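Local coordinates for protein YibA (Escherichia coli, PDB 1OYZ) that is of unknown function, built as an all-helical HEAT-repeat protein and only tentatively assigned an oxidoreductase activity, at residues A[128-131]-A[132-136]. Sequence-based numbering, arbitrary orientation.
Sequences KIVE and QSQIT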
# COMPACT_ATOMS: atom_id res chain seq x y z
N LYS A 128 -8.63 15.72 7.23
CA LYS A 128 -7.72 15.45 8.34
C LYS A 128 -6.63 14.45 8.00
O LYS A 128 -5.51 14.58 8.47
CB LYS A 128 -8.50 14.99 9.56
CG LYS A 128 -9.12 16.15 10.31
CD LYS A 128 -10.30 15.70 11.13
CE LYS A 128 -10.83 16.83 11.98
NZ LYS A 128 -9.88 17.10 13.09
N ILE A 129 -6.96 13.44 7.19
CA ILE A 129 -5.98 12.45 6.77
C ILE A 129 -4.87 13.15 5.98
O ILE A 129 -3.69 12.80 6.07
CB ILE A 129 -6.60 11.38 5.86
CG1 ILE A 129 -7.44 10.41 6.69
CG2 ILE A 129 -5.49 10.60 5.15
CD1 ILE A 129 -6.62 9.40 7.49
N VAL A 130 -5.25 14.15 5.19
CA VAL A 130 -4.28 14.87 4.40
C VAL A 130 -3.30 15.67 5.29
O VAL A 130 -2.09 15.62 5.09
CB VAL A 130 -4.96 15.82 3.42
CG1 VAL A 130 -3.95 16.72 2.79
CG2 VAL A 130 -5.70 15.03 2.36
N GLU A 131 -3.86 16.41 6.24
CA GLU A 131 -3.08 17.22 7.15
C GLU A 131 -2.17 16.30 7.92
O GLU A 131 -1.00 16.63 8.21
CB GLU A 131 -3.97 17.96 8.16
CG GLU A 131 -4.13 19.45 7.89
CD GLU A 131 -4.84 20.21 9.03
OE1 GLU A 131 -4.58 19.92 10.22
OE2 GLU A 131 -5.64 21.13 8.72
N GLN A 132 -2.72 15.14 8.26
CA GLN A 132 -1.97 14.14 9.02
C GLN A 132 -0.77 13.66 8.22
O GLN A 132 0.33 13.54 8.76
CB GLN A 132 -2.85 12.95 9.35
CG GLN A 132 -2.20 11.88 10.20
CD GLN A 132 -3.08 10.66 10.33
OE1 GLN A 132 -3.03 9.74 9.49
NE2 GLN A 132 -3.95 10.67 11.34
N SER A 133 -0.98 13.37 6.93
CA SER A 133 0.11 12.87 6.09
C SER A 133 1.13 13.97 5.82
O SER A 133 2.32 13.70 5.62
CB SER A 133 -0.46 12.32 4.79
OG SER A 133 -1.49 11.37 5.06
N GLN A 134 0.67 15.22 5.83
CA GLN A 134 1.60 16.32 5.61
C GLN A 134 2.72 16.32 6.63
O GLN A 134 3.80 16.87 6.40
CB GLN A 134 0.87 17.65 5.64
CG GLN A 134 0.06 17.85 4.40
CD GLN A 134 -0.91 18.99 4.51
OE1 GLN A 134 -1.54 19.37 3.52
NE2 GLN A 134 -1.04 19.55 5.71
N ILE A 135 2.50 15.70 7.78
CA ILE A 135 3.58 15.68 8.73
C ILE A 135 4.13 14.26 8.87
O ILE A 135 5.34 14.05 9.00
CB ILE A 135 3.16 16.31 10.11
CG1 ILE A 135 3.18 15.29 11.20
CG2 ILE A 135 1.82 17.00 10.01
CD1 ILE A 135 4.48 15.26 11.88
N THR A 136 3.25 13.25 8.79
CA THR A 136 3.74 11.90 8.97
C THR A 136 4.58 11.38 7.81
O THR A 136 5.38 10.48 7.98
CB THR A 136 2.60 10.92 9.23
OG1 THR A 136 3.17 9.66 9.56
CG2 THR A 136 1.74 10.73 8.03
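The peptide carbonyl of Ile129 receives two donors of Ser133, one over each face of its plane. The backbone N of Ser133 reaches Ile129 O at 2.9 Å, tilted 28° to one side. The hydroxyl OG of Ser133 comes from the opposite face and bonds the same Ile129 O at 2.8 Å. OG is held beside its own backbone N (chi1 -53°), and this points it back at the carbonyl four residues earlier. The Gln134 amide and the Glu131 carboxylate are nearly parallel, 13° apart, but the amide NE2 meets the aliphatic part of Glu131, 3.4 Å from its CA. The side chain of Gln134 slants across those of Val130 and Glu131, and its OE1 rests 3.7 Å from Val130 CG1. Helical bonds underlie these contacts: Gln132 N to Lys128 O and Gln134 N to Val130 O, both 2.9 Å. Ile129 packs on Thr115 and Cys119 of helix 105-121, and Gln132 reaches both that helix and helix 88-101. Ser133 meets Thr148 and Ile152 of helix 142-153, consistent with the stacked helices of a HEAT-repeat protein. An alanine in place of Ser133 would probably cost Ile129 O its second donor, leaving the backbone N-H as its partner within this pair of segments. The buried hydroxyl of Ser133 thus finds its acceptor within its own helix, while Glu131 and Gln134 lie in exposed positions.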